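PDB 3TC3: UV damage endonuclease, which probably cuts DNA as a manganese-binding endonuclease in the excision repair of ultraviolet-induced lesions. Local coordinates for residues 24-29 with 72-77; 76-81 with 284-289; 193-198 with 221-226; 200-205 with 227-232. One frame throughout, in Å; residues are numbered along the deposited sequence.

Contact 1: 24-29 with 72-77; sequences VGYVST and HEILFF
Gly25 and Phe76 bring their CA atoms to 4.2 Å and Phe76 N gives Val24 O a weak hydrogen bond of 3.2 Å, although the end-to-end directions of 24-29 and 74-77 differ by 58°. A water joins the same end, taking protons from Val24 N and Leu75 N and giving one to Glu73 O. The close pass is consistent with a glycine: Gly25 CA lies 3.0 Å from Phe76 O, where a side chain would be expected to collide. Tyr26 and Phe77 form a T-shaped pair, centroids 5.2 Å apart and planes at 81°: with CG anti to the backbone N (chi1 -166°), the phenylalanine leans over to set its edge against the tyrosine face, Phe77 CE1 standing off-centre over the ring, 3.6 Å from Tyr26 CE2. Ile74 reaches the tyrosine at its edge instead, CG2 lying 3.8 Å from Tyr26 CE1. Phe77 CZ packs 3.6 Å from Ser28 C. With an alanine in place of Phe77, the tyrosine face would probably lose its aromatic edge and a gap would open beside Ser28. Strand 22-27, helix 48-71 and strand 76-78 form the first beta-alpha-beta crossover of the barrel, and both rings touch that helix; Tyr26 OH bonds Asn69 and Asn30. With Tyr26 N buried without a partner, side-chain packing supplements the one weak bond here; backbone bonds of Tyr26 and Ser28 to Arg78 follow just beyond.

Contact 2: 76-81 with 284-289; sequences FFRISS and DIMLEV. With MN (manganese (II) ion), chain C.
Met286 lays its methyl over the Phe76 ring: CE sits 3.4 Å from the ring centroid, almost on the normal, in a CH-pi contact, with SD farther out above the same face (Met-aromatic). Bends at chi2 (54°) and chi3 of the methionine bring the methyl there. Asp284 CB lies 3.7 Å from Phe76 CD2, while its carboxylate binds Arg23, Arg117 and Arg247. Strands 76-78 and 284-287 are not neighbours in the TIM barrel; both flank strand 22-27, and these side chains meet inside the barrel. Toward the metal, the Arg78 guanidinium and Glu288 carboxylate planes stand 89° apart. Glu288 OE2 lies in the guanidinium plane and accepts a salt-bridge hydrogen bond from Arg78 NH2 at 2.7 Å, on its anti side, 34° out of the carboxylate plane; NH1 adds a weak bond at 3.0 Å. Glu288 OE1 binds manganese at 2.3 Å. A leucine replacing Arg78 would probably leave Glu288 OE2 and Asp251, the arginine's other salt-bridge partner, without their shared positive mate.

Contact 3: 193-198 with 221-226; sequences VIENDD and NLHHSI. With MN (manganese (II) ion), chain C.
His223 is held tightly against the end of strand 192-195. Its ND1 donates to Asn196 O at 2.8 Å, the angle at the hydrogen being 164°, and the oxygen lies near the ring plane; one short, nearly straight bond thus restrains the imidazole's rotation. At the neighbouring ring atom, His223 CE1 comes 3.1 Å from Glu195 OE2, with ring and carboxylate planes only 3° apart. Glu195 OE2 also binds manganese at 2.2 Å, which makes His223 a packing neighbour of a metal ligand. Asn196 adds to the tight side: with its CG lodged between backbone N and carbonyl carbon (chi1 59°), ND2 packs 3.5 Å from His223 CB, while OD1 accepts from Asp220 N. In the TIM barrel, strands 192-195 and 217-220 are adjacent, and the loop that follows the first meets the short helix 221-226 directly after the second, at the C-terminal ends of the strands where Glu195, Asp220, Asp251 and Glu288 form the metal site. Away from the metal the contact slackens. Asp198 and Ile226, both partly exposed, lie side by side pointing the same way, and Ile226 CG2 stays 4.0 Å from Asp198 CB. On this outer flank Ile226 CG2 is also 3.7 Å from Asp198 O, a van der Waals contact.

Contact 4: 200-205 with 227-232; sequences VFSVKD and LNNGES
Asn229 comes up to Ser202 and Lys204, yet the clear polar links across this contact all run through water. Asn229 ND2 donates to two waters: one, at 3.0 Å from ND2, also hydrogen-bonds Ser202 OG; the other, at 2.9 Å from ND2, also accepts from Lys204 N and donates to Glu231 OE2. A third water takes the proton of Val203 N and gives one to Leu227 O, 2.8 Å away. Two backbone N-H groups in the first turn of helix 203-213 are thereby satisfied. Direct contact is mainly van der Waals. The extended Lys204 chain, its CG anti to the backbone N (chi1 -180°), crosses the asparagine at about a right angle, with Lys204 CB 3.5 Å from Asn229 ND2 and Lys204 CD 3.8 Å from Asn229 CG. At the other end, Leu227 CD2 packs 3.5 Å from Val200 N. The loop braces itself as well: Glu231 OE1 accepts from Asn229 N at 2.8 Å on its syn side, and Asn228 OD1 accepts from Gly230 N in an Asx turn. On the helix side, Ser202 OG takes Asp205 N at 3.2 Å while Asp205 OD2 takes Ser202 N. These reciprocal bonds define a capping box at the start of helix 203-213, the helix that follows barrel strand 192-195, here linked by water to the loop beyond helix 221-226.

In the fold
Contact 2 is wholly buried and contact 1 largely so; they share Phe76, Phe77 and strand 76-78: contact 1 joins neighbouring strands and packs toward the surrounding helices, contact 2 spans the barrel interior. Contact 3 is partly buried, and contact 4, centred about 20 Å from the centre of the chain, lies farthest out. Contacts 2 and 3 do not touch but converge on one manganese ion from different strands. Contacts 3 and 4, with centres about 8 Å apart, join the same two regions of the chain and are linked by a probable hydrogen bond from His224 NE2 to Glu231 O. Chemistry follows place: aromatic packing inside, carboxylates at the metal, bridging water at the rim.

Contact 1: 24-29 with 72-77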
loop_
_atom_site.group_PDB
_atom_site.type_symbol
_atom_site.label_atom_id
_atom_site.label_comp_id
_atom_site.label_asym_id
_atom_site.label_seq_id
_atom_site.Cartn_x
_atom_site.Cartn_y
_atom_site.Cartn_z
ATOM N N VAL A 24 10.491 -8.688 -2.404
ATOM C CA VAL A 24 10.755 -7.380 -1.838
ATOM C C VAL A 24 10.109 -6.274 -2.669
ATOM O O VAL A 24 10.093 -6.362 -3.885
ATOM C CB VAL A 24 12.317 -7.164 -1.948
ATOM C CG1 VAL A 24 12.750 -5.680 -1.634
ATOM C CG2 VAL A 24 13.080 -8.210 -1.131
ATOM N N GLY A 25 9.524 -5.267 -1.979
ATOM C CA GLY A 25 9.051 -4.052 -2.656
ATOM C C GLY A 25 9.487 -2.776 -2.044
ATOM O O GLY A 25 9.985 -2.742 -0.954
ATOM N N TYR A 26 9.243 -1.711 -2.842
ATOM C CA TYR A 26 9.381 -0.332 -2.286
ATOM C C TYR A 26 8.214 0.500 -2.797
ATOM O O TYR A 26 7.402 0.028 -3.614
ATOM C CB TYR A 26 10.743 0.272 -2.500
ATOM C CG TYR A 26 11.092 0.439 -3.938
ATOM C CD1 TYR A 26 11.542 -0.679 -4.738
ATOM C CD2 TYR A 26 10.967 1.721 -4.577
ATOM C CE1 TYR A 26 11.853 -0.527 -6.108
ATOM C CE2 TYR A 26 11.259 1.843 -5.943
ATOM C CZ TYR A 26 11.664 0.719 -6.685
ATOM O OH TYR A 26 11.978 0.945 -8.033
ATOM N N VAL A 27 8.193 1.777 -2.390
ATOM C CA VAL A 27 6.921 2.565 -2.498
ATOM C C VAL A 27 7.071 3.727 -3.485
ATOM O O VAL A 27 7.981 4.571 -3.357
ATOM C CB VAL A 27 6.623 3.151 -1.117
ATOM C CG1 VAL A 27 5.420 4.181 -1.155
ATOM C CG2 VAL A 27 6.352 1.979 -0.116
ATOM N N SER A 28 6.134 3.822 -4.437
ATOM C CA SER A 28 5.758 5.054 -5.238
ATOM C C SER A 28 6.687 5.475 -6.358
ATOM O O SER A 28 6.208 5.752 -7.445
ATOM C CB SER A 28 5.441 6.241 -4.315
ATOM O OG SER A 28 4.153 5.990 -3.757
ATOM N N THR A 29 7.981 5.563 -6.080
ATOM C CA THR A 29 8.892 6.102 -7.135
ATOM C C THR A 29 10.298 5.665 -6.790
ATOM O O THR A 29 10.538 5.032 -5.744
ATOM C CB THR A 29 8.752 7.624 -7.303
ATOM O OG1 THR A 29 9.321 8.024 -8.549
ATOM C CG2 THR A 29 9.351 8.384 -6.128
ATOM N N HIS A 72 16.351 -5.958 -11.247
ATOM C CA HIS A 72 16.978 -5.949 -9.906
ATOM C C HIS A 72 16.312 -6.886 -8.886
ATOM O O HIS A 72 16.606 -6.840 -7.719
ATOM C CB HIS A 72 16.978 -4.498 -9.406
ATOM C CG HIS A 72 17.916 -3.639 -10.211
ATOM N ND1 HIS A 72 17.571 -3.083 -11.392
ATOM C CD2 HIS A 72 19.259 -3.312 -10.011
ATOM C CE1 HIS A 72 18.611 -2.399 -11.911
ATOM N NE2 HIS A 72 19.654 -2.556 -11.103
ATOM N N GLU A 73 15.456 -7.783 -9.349
ATOM C CA GLU A 73 14.878 -8.871 -8.528
ATOM C C GLU A 73 13.934 -8.319 -7.425
ATOM O O GLU A 73 13.862 -8.878 -6.325
ATOM C CB GLU A 73 15.962 -9.815 -7.969
ATOM C CG GLU A 73 16.919 -10.291 -9.148
ATOM C CD GLU A 73 17.996 -11.195 -8.582
ATOM O OE1 GLU A 73 17.691 -12.372 -8.360
ATOM O OE2 GLU A 73 19.103 -10.706 -8.337
ATOM N N ILE A 74 13.247 -7.253 -7.772
ATOM C CA ILE A 74 12.285 -6.564 -6.860
ATOM C C ILE A 74 10.875 -6.789 -7.452
ATOM O O ILE A 74 10.532 -6.236 -8.496
ATOM C CB ILE A 74 12.607 -5.065 -6.811
ATOM C CG1 ILE A 74 13.943 -4.889 -6.046
ATOM C CG2 ILE A 74 11.535 -4.327 -5.981
ATOM C CD1 ILE A 74 14.558 -3.522 -6.295
ATOM N N LEU A 75 10.120 -7.724 -6.876
ATOM C CA LEU A 75 8.900 -8.267 -7.533
ATOM C C LEU A 75 7.612 -7.816 -6.832
ATOM O O LEU A 75 6.538 -8.301 -7.126
ATOM C CB LEU A 75 8.937 -9.796 -7.645
ATOM C CG LEU A 75 10.035 -10.407 -8.555
ATOM C CD1 LEU A 75 9.771 -11.838 -8.739
ATOM C CD2 LEU A 75 10.176 -9.669 -9.787
ATOM N N PHE A 76 7.741 -6.788 -5.979
ATOM C CA PHE A 76 6.543 -6.197 -5.283
ATOM C C PHE A 76 6.717 -4.658 -5.457
ATOM O O PHE A 76 7.828 -4.108 -5.445
ATOM C CB PHE A 76 6.661 -6.668 -3.774
ATOM C CG PHE A 76 5.493 -6.291 -2.853
ATOM C CD1 PHE A 76 4.210 -5.877 -3.338
ATOM C CD2 PHE A 76 5.712 -6.480 -1.458
ATOM C CE1 PHE A 76 3.189 -5.626 -2.384
ATOM C CE2 PHE A 76 4.716 -6.202 -0.494
ATOM C CZ PHE A 76 3.404 -5.782 -0.985
ATOM N N PHE A 77 5.595 -3.949 -5.625
ATOM C CA PHE A 77 5.658 -2.480 -5.742
ATOM C C PHE A 77 4.377 -1.877 -5.229
ATOM O O PHE A 77 3.303 -2.446 -5.413
ATOM C CB PHE A 77 5.860 -2.079 -7.225
ATOM C CG PHE A 77 6.261 -0.642 -7.366
ATOM C CD1 PHE A 77 7.531 -0.190 -6.892
ATOM C CD2 PHE A 77 5.368 0.322 -7.972
ATOM C CE1 PHE A 77 7.810 1.211 -6.952
ATOM C CE2 PHE A 77 5.721 1.691 -8.063
ATOM C CZ PHE A 77 6.998 2.131 -7.568
HETATM O O HOH W 1 11.591 -9.520 -5.036
#

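Contact 2: 76-81 with 284-289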
loop_
_atom_site.group_PDB
_atom_site.type_symbol
_atom_site.label_atom_id
_atom_site.label_comp_id
_atom_site.label_asym_id
_atom_site.label_seq_id
_atom_site.Cartn_x
_atom_site.Cartn_y
_atom_site.Cartn_z
ATOM N N PHE A 76 7.741 -6.788 -5.979
ATOM C CA PHE A 76 6.543 -6.197 -5.283
ATOM C C PHE A 76 6.717 -4.658 -5.457
ATOM O O PHE A 76 7.828 -4.108 -5.445
ATOM C CB PHE A 76 6.661 -6.668 -3.774
ATOM C CG PHE A 76 5.493 -6.291 -2.853
ATOM C CD1 PHE A 76 4.210 -5.877 -3.338
ATOM C CD2 PHE A 76 5.712 -6.480 -1.458
ATOM C CE1 PHE A 76 3.189 -5.626 -2.384
ATOM C CE2 PHE A 76 4.716 -6.202 -0.494
ATOM C CZ PHE A 76 3.404 -5.782 -0.985
ATOM N N PHE A 77 5.595 -3.949 -5.625
ATOM C CA PHE A 77 5.658 -2.480 -5.742
ATOM C C PHE A 77 4.377 -1.877 -5.229
ATOM O O PHE A 77 3.303 -2.446 -5.413
ATOM C CB PHE A 77 5.860 -2.079 -7.225
ATOM C CG PHE A 77 6.261 -0.642 -7.366
ATOM C CD1 PHE A 77 7.531 -0.190 -6.892
ATOM C CD2 PHE A 77 5.368 0.322 -7.972
ATOM C CE1 PHE A 77 7.810 1.211 -6.952
ATOM C CE2 PHE A 77 5.721 1.691 -8.063
ATOM C CZ PHE A 77 6.998 2.131 -7.568
ATOM N N ARG A 78 4.506 -0.708 -4.620
ATOM C CA ARG A 78 3.336 0.087 -4.151
ATOM C C ARG A 78 3.156 1.239 -5.122
ATOM O O ARG A 78 3.946 2.170 -5.146
ATOM C CB ARG A 78 3.381 0.552 -2.670
ATOM C CG ARG A 78 1.976 1.215 -2.294
ATOM C CD ARG A 78 2.073 1.829 -0.834
ATOM N NE ARG A 78 2.307 0.753 0.175
ATOM C CZ ARG A 78 2.801 1.080 1.380
ATOM N NH1 ARG A 78 3.042 2.345 1.694
ATOM N NH2 ARG A 78 3.001 0.173 2.253
ATOM N N ILE A 79 2.147 1.145 -5.995
ATOM C CA ILE A 79 1.917 2.221 -7.014
ATOM C C ILE A 79 1.430 3.494 -6.323
ATOM O O ILE A 79 0.574 3.456 -5.420
ATOM C CB ILE A 79 0.896 1.742 -8.021
ATOM C CG1 ILE A 79 1.487 0.586 -8.811
ATOM C CG2 ILE A 79 0.484 2.907 -8.975
ATOM C CD1 ILE A 79 0.474 -0.050 -9.866
ATOM N N SER A 80 2.022 4.600 -6.752
ATOM C CA SER A 80 1.665 5.881 -6.159
ATOM C C SER A 80 0.181 6.260 -6.366
ATOM O O SER A 80 -0.363 6.063 -7.479
ATOM C CB SER A 80 2.524 6.999 -6.840
ATOM O OG SER A 80 2.034 8.273 -6.375
ATOM N N SER A 81 -0.439 6.783 -5.336
ATOM C CA SER A 81 -1.843 7.332 -5.443
ATOM C C SER A 81 -1.873 8.569 -6.291
ATOM O O SER A 81 -2.965 8.983 -6.753
ATOM C CB SER A 81 -2.446 7.583 -4.069
ATOM O OG SER A 81 -2.435 6.364 -3.350
ATOM N N ASP A 284 5.362 -11.313 1.292
ATOM C CA ASP A 284 5.899 -10.213 0.442
ATOM C C ASP A 284 6.114 -8.979 1.303
ATOM O O ASP A 284 5.225 -8.635 2.026
ATOM C CB ASP A 284 4.906 -9.983 -0.684
ATOM C CG ASP A 284 4.911 -11.180 -1.677
ATOM O OD1 ASP A 284 5.944 -11.896 -1.725
ATOM O OD2 ASP A 284 3.885 -11.288 -2.331
ATOM N N ILE A 285 7.329 -8.461 1.281
ATOM C CA ILE A 285 7.773 -7.428 2.228
ATOM C C ILE A 285 7.858 -6.049 1.529
ATOM O O ILE A 285 8.660 -5.877 0.590
ATOM C CB ILE A 285 9.134 -7.746 2.793
ATOM C CG1 ILE A 285 9.131 -9.043 3.567
ATOM C CG2 ILE A 285 9.598 -6.657 3.784
ATOM C CD1 ILE A 285 10.625 -9.522 3.934
ATOM N N MET A 286 7.036 -5.096 1.983
ATOM C CA MET A 286 7.103 -3.733 1.413
ATOM C C MET A 286 7.934 -2.854 2.292
ATOM O O MET A 286 7.629 -2.700 3.517
ATOM C CB MET A 286 5.686 -3.143 1.407
ATOM C CG MET A 286 5.625 -1.702 0.768
ATOM S SD MET A 286 6.327 -1.575 -0.891
ATOM C CE MET A 286 5.266 -2.736 -1.764
ATOM N N LEU A 287 9.064 -2.359 1.807
ATOM C CA LEU A 287 9.929 -1.472 2.620
ATOM C C LEU A 287 9.488 -0.069 2.714
ATOM O O LEU A 287 9.286 0.584 1.666
ATOM C CB LEU A 287 11.379 -1.479 2.070
ATOM C CG LEU A 287 11.908 -2.881 1.857
ATOM C CD1 LEU A 287 13.299 -2.788 1.156
ATOM C CD2 LEU A 287 12.109 -3.643 3.221
ATOM N N GLU A 288 9.151 0.388 3.895
ATOM C CA GLU A 288 8.671 1.782 4.036
ATOM C C GLU A 288 9.759 2.589 4.739
ATOM O O GLU A 288 9.839 2.687 6.018
ATOM C CB GLU A 288 7.425 1.776 4.950
ATOM C CG GLU A 288 6.244 1.082 4.305
ATOM C CD GLU A 288 4.958 1.277 5.084
ATOM O OE1 GLU A 288 5.021 1.164 6.344
ATOM O OE2 GLU A 288 3.915 1.414 4.451
ATOM N N VAL A 289 10.762 2.843 3.926
ATOM C CA VAL A 289 11.907 3.663 4.417
ATOM C C VAL A 289 12.178 4.730 3.358
ATOM O O VAL A 289 11.830 4.638 2.191
ATOM C CB VAL A 289 13.126 2.784 4.679
ATOM C CG1 VAL A 289 12.939 1.997 6.022
ATOM C CG2 VAL A 289 13.520 1.900 3.471
HETATM MN MN MN C . 3.000 0.597 7.247
HETATM O O HOH W 2 1.767 1.929 5.693
#

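Contact 3: 193-198 with 221-226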
loop_
_atom_site.group_PDB
_atom_site.type_symbol
_atom_site.label_atom_id
_atom_site.label_comp_id
_atom_site.label_asym_id
_atom_site.label_seq_id
_atom_site.Cartn_x
_atom_site.Cartn_y
_atom_site.Cartn_z
ATOM N N VAL A 193 -7.490 -4.167 2.149
ATOM C CA VAL A 193 -6.786 -4.792 3.252
ATOM C C VAL A 193 -6.545 -3.711 4.329
ATOM O O VAL A 193 -6.590 -2.513 4.020
ATOM C CB VAL A 193 -5.436 -5.478 2.843
ATOM C CG1 VAL A 193 -5.679 -6.503 1.736
ATOM C CG2 VAL A 193 -4.438 -4.388 2.417
ATOM N N ILE A 194 -6.479 -4.119 5.597
ATOM C CA ILE A 194 -6.326 -3.120 6.648
ATOM C C ILE A 194 -4.990 -3.344 7.361
ATOM O O ILE A 194 -4.545 -4.440 7.522
ATOM C CB ILE A 194 -7.497 -3.158 7.684
ATOM C CG1 ILE A 194 -7.650 -4.528 8.274
ATOM C CG2 ILE A 194 -8.822 -2.614 7.085
ATOM C CD1 ILE A 194 -8.715 -4.567 9.474
ATOM N N GLU A 195 -4.418 -2.286 7.888
ATOM C CA GLU A 195 -3.125 -2.378 8.534
ATOM C C GLU A 195 -3.245 -1.770 9.944
ATOM O O GLU A 195 -4.016 -0.829 10.244
ATOM C CB GLU A 195 -2.210 -1.448 7.724
ATOM C CG GLU A 195 -0.762 -1.276 8.219
ATOM C CD GLU A 195 -0.043 -0.099 7.551
ATOM O OE1 GLU A 195 -0.439 0.348 6.477
ATOM O OE2 GLU A 195 0.968 0.365 8.101
ATOM N N ASN A 196 -2.459 -2.336 10.850
ATOM C CA ASN A 196 -2.405 -1.815 12.171
ATOM C C ASN A 196 -1.670 -0.469 12.181
ATOM O O ASN A 196 -0.713 -0.288 11.401
ATOM C CB ASN A 196 -1.759 -2.850 13.125
ATOM C CG ASN A 196 -0.329 -3.248 12.716
ATOM O OD1 ASN A 196 -0.158 -3.729 11.602
ATOM N ND2 ASN A 196 0.675 -2.981 13.576
ATOM N N ASP A 197 -2.096 0.399 13.075
ATOM C CA ASP A 197 -1.349 1.681 13.259
ATOM C C ASP A 197 -0.642 1.790 14.586
ATOM O O ASP A 197 -0.830 0.920 15.451
ATOM C CB ASP A 197 -2.288 2.843 12.893
ATOM C CG ASP A 197 -3.359 3.064 13.952
ATOM O OD1 ASP A 197 -3.041 3.716 14.994
ATOM O OD2 ASP A 197 -4.531 2.645 13.809
ATOM N N ASP A 198 0.080 2.931 14.817
ATOM C CA ASP A 198 0.870 2.986 16.026
ATOM C C ASP A 198 0.227 3.799 17.120
ATOM O O ASP A 198 0.799 3.989 18.197
ATOM C CB ASP A 198 2.285 3.503 15.681
ATOM C CG ASP A 198 2.291 4.888 15.054
ATOM O OD1 ASP A 198 1.284 5.429 14.616
ATOM O OD2 ASP A 198 3.405 5.458 14.955
ATOM N N ASN A 221 5.449 -3.924 11.084
ATOM C CA ASN A 221 6.264 -4.329 12.250
ATOM C C ASN A 221 6.584 -3.122 13.179
ATOM O O ASN A 221 6.554 -3.310 14.381
ATOM C CB ASN A 221 7.520 -5.022 11.826
ATOM C CG ASN A 221 8.481 -4.145 11.115
ATOM O OD1 ASN A 221 8.115 -3.318 10.246
ATOM N ND2 ASN A 221 9.774 -4.326 11.460
ATOM N N LEU A 222 6.918 -1.962 12.628
ATOM C CA LEU A 222 7.277 -0.823 13.504
ATOM C C LEU A 222 6.018 -0.430 14.275
ATOM O O LEU A 222 6.072 -0.228 15.473
ATOM C CB LEU A 222 7.763 0.332 12.626
ATOM C CG LEU A 222 8.071 1.634 13.394
ATOM C CD1 LEU A 222 9.141 1.402 14.426
ATOM C CD2 LEU A 222 8.519 2.722 12.391
ATOM N N HIS A 223 4.842 -0.419 13.607
ATOM C CA HIS A 223 3.653 -0.036 14.347
ATOM C C HIS A 223 3.324 -0.989 15.469
ATOM O O HIS A 223 2.888 -0.585 16.567
ATOM C CB HIS A 223 2.457 0.070 13.410
ATOM C CG HIS A 223 2.578 1.131 12.332
ATOM N ND1 HIS A 223 1.682 1.186 11.296
ATOM C CD2 HIS A 223 3.538 2.098 12.089
ATOM C CE1 HIS A 223 2.014 2.183 10.432
ATOM N NE2 HIS A 223 3.158 2.748 10.873
ATOM N N HIS A 224 3.479 -2.265 15.178
ATOM C CA HIS A 224 3.234 -3.273 16.223
ATOM C C HIS A 224 4.213 -3.141 17.360
ATOM O O HIS A 224 3.801 -3.309 18.511
ATOM C CB HIS A 224 3.361 -4.645 15.540
ATOM C CG HIS A 224 3.169 -5.817 16.527
ATOM N ND1 HIS A 224 1.935 -6.164 17.009
ATOM C CD2 HIS A 224 4.083 -6.707 17.099
ATOM C CE1 HIS A 224 2.079 -7.214 17.895
ATOM N NE2 HIS A 224 3.386 -7.555 17.919
ATOM N N SER A 225 5.476 -2.820 17.072
ATOM C CA SER A 225 6.471 -2.710 18.126
ATOM C C SER A 225 6.026 -1.594 19.084
ATOM O O SER A 225 6.298 -1.647 20.329
ATOM C CB SER A 225 7.834 -2.418 17.543
ATOM O OG SER A 225 8.014 -1.070 17.101
ATOM N N ILE A 226 5.342 -0.572 18.543
ATOM C CA ILE A 226 4.925 0.609 19.341
ATOM C C ILE A 226 3.591 0.367 20.094
ATOM O O ILE A 226 3.412 0.754 21.243
ATOM C CB ILE A 226 4.823 1.850 18.456
ATOM C CG1 ILE A 226 6.250 2.175 17.924
ATOM C CG2 ILE A 226 4.208 3.100 19.194
ATOM C CD1 ILE A 226 6.202 3.340 16.898
HETATM MN MN MN C . 3.000 0.597 7.247
HETATM O O HOH W 2 1.767 1.929 5.693
#

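Contact 4: 200-205 with 227-232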
loop_
_atom_site.group_PDB
_atom_site.type_symbol
_atom_site.label_atom_id
_atom_site.label_comp_id
_atom_site.label_asym_id
_atom_site.label_seq_id
_atom_site.Cartn_x
_atom_site.Cartn_y
_atom_site.Cartn_z
ATOM N N VAL A 200 -3.799 3.819 17.695
ATOM C CA VAL A 200 -5.078 3.386 18.172
ATOM C C VAL A 200 -5.437 1.945 17.860
ATOM O O VAL A 200 -5.732 1.204 18.772
ATOM C CB VAL A 200 -6.205 4.263 17.589
ATOM C CG1 VAL A 200 -7.601 3.777 18.162
ATOM C CG2 VAL A 200 -5.984 5.735 18.103
ATOM N N PHE A 201 -5.325 1.572 16.579
ATOM C CA PHE A 201 -5.809 0.266 16.165
ATOM C C PHE A 201 -4.676 -0.751 15.997
ATOM O O PHE A 201 -3.905 -0.727 15.034
ATOM C CB PHE A 201 -6.671 0.332 14.865
ATOM C CG PHE A 201 -7.906 1.107 15.092
ATOM C CD1 PHE A 201 -8.937 0.576 15.929
ATOM C CD2 PHE A 201 -8.013 2.457 14.622
ATOM C CE1 PHE A 201 -10.083 1.359 16.215
ATOM C CE2 PHE A 201 -9.144 3.242 14.937
ATOM C CZ PHE A 201 -10.180 2.709 15.665
ATOM N N SER A 202 -4.617 -1.680 16.930
ATOM C CA SER A 202 -3.556 -2.654 17.003
ATOM C C SER A 202 -3.810 -3.840 16.071
ATOM O O SER A 202 -4.904 -3.908 15.471
ATOM C CB SER A 202 -3.505 -3.195 18.464
ATOM O OG SER A 202 -4.742 -3.912 18.739
ATOM N N VAL A 203 -2.879 -4.746 15.973
ATOM C CA VAL A 203 -3.111 -6.029 15.297
ATOM C C VAL A 203 -4.376 -6.725 15.837
ATOM O O VAL A 203 -5.221 -7.213 15.059
ATOM C CB VAL A 203 -1.896 -6.899 15.371
ATOM C CG1 VAL A 203 -2.180 -8.291 14.758
ATOM C CG2 VAL A 203 -0.782 -6.219 14.528
ATOM N N LYS A 204 -4.515 -6.800 17.164
ATOM C CA LYS A 204 -5.688 -7.415 17.764
ATOM C C LYS A 204 -6.978 -6.804 17.220
ATOM O O LYS A 204 -7.974 -7.527 16.887
ATOM C CB LYS A 204 -5.640 -7.226 19.292
ATOM C CG LYS A 204 -6.846 -7.851 20.039
ATOM C CD LYS A 204 -6.527 -7.712 21.535
ATOM C CE LYS A 204 -7.771 -7.998 22.306
ATOM N NZ LYS A 204 -7.694 -7.639 23.730
ATOM N N ASP A 205 -7.002 -5.477 17.124
ATOM C CA ASP A 205 -8.222 -4.784 16.652
ATOM C C ASP A 205 -8.499 -5.104 15.178
ATOM O O ASP A 205 -9.613 -5.385 14.766
ATOM C CB ASP A 205 -8.005 -3.279 16.801
ATOM C CG ASP A 205 -8.020 -2.824 18.240
ATOM O OD1 ASP A 205 -8.790 -3.333 19.087
ATOM O OD2 ASP A 205 -7.214 -1.956 18.539
ATOM N N LEU A 227 2.661 -0.307 19.434
ATOM C CA LEU A 227 1.300 -0.464 19.965
ATOM C C LEU A 227 0.894 -1.936 19.797
ATOM O O LEU A 227 0.625 -2.376 18.652
ATOM C CB LEU A 227 0.316 0.438 19.184
ATOM C CG LEU A 227 -1.116 0.309 19.698
ATOM C CD1 LEU A 227 -1.227 0.967 21.132
ATOM C CD2 LEU A 227 -2.073 0.956 18.717
ATOM N N ASN A 228 0.896 -2.689 20.906
ATOM C CA ASN A 228 0.595 -4.107 20.804
ATOM C C ASN A 228 -0.088 -4.613 22.078
ATOM O O ASN A 228 -0.303 -3.850 22.997
ATOM C CB ASN A 228 1.830 -4.913 20.508
ATOM C CG ASN A 228 2.897 -4.789 21.630
ATOM O OD1 ASN A 228 2.668 -5.183 22.767
ATOM N ND2 ASN A 228 4.071 -4.327 21.264
ATOM N N ASN A 229 -0.446 -5.892 22.056
ATOM C CA ASN A 229 -1.023 -6.556 23.223
ATOM C C ASN A 229 -0.110 -7.682 23.636
ATOM O O ASN A 229 -0.619 -8.758 24.099
ATOM C CB ASN A 229 -2.391 -7.076 22.817
ATOM C CG ASN A 229 -3.363 -5.977 22.735
ATOM O OD1 ASN A 229 -3.947 -5.552 23.763
ATOM N ND2 ASN A 229 -3.556 -5.450 21.501
ATOM N N GLY A 230 1.200 -7.473 23.524
ATOM C CA GLY A 230 2.193 -8.485 23.969
ATOM C C GLY A 230 2.581 -9.591 23.045
ATOM O O GLY A 230 3.447 -10.422 23.406
ATOM N N GLU A 231 1.991 -9.627 21.851
ATOM C CA GLU A 231 2.328 -10.673 20.897
ATOM C C GLU A 231 3.725 -10.542 20.370
ATOM O O GLU A 231 4.146 -9.460 19.949
ATOM C CB GLU A 231 1.369 -10.672 19.694
ATOM C CG GLU A 231 -0.097 -10.495 20.057
ATOM C CD GLU A 231 -0.614 -9.049 19.995
ATOM O OE1 GLU A 231 0.133 -8.061 20.347
ATOM O OE2 GLU A 231 -1.819 -8.918 19.700
ATOM N N SER A 232 4.480 -11.647 20.340
ATOM C CA SER A 232 5.716 -11.662 19.579
ATOM C C SER A 232 5.492 -11.447 18.074
ATOM O O SER A 232 4.323 -11.611 17.567
ATOM C CB SER A 232 6.452 -13.009 19.766
ATOM O OG SER A 232 5.627 -14.078 19.268
HETATM O O HOH W 3 -5.462 -3.196 21.267
HETATM O O HOH W 4 -0.353 -4.732 17.539
HETATM O O HOH W 5 -2.256 -6.298 19.036
#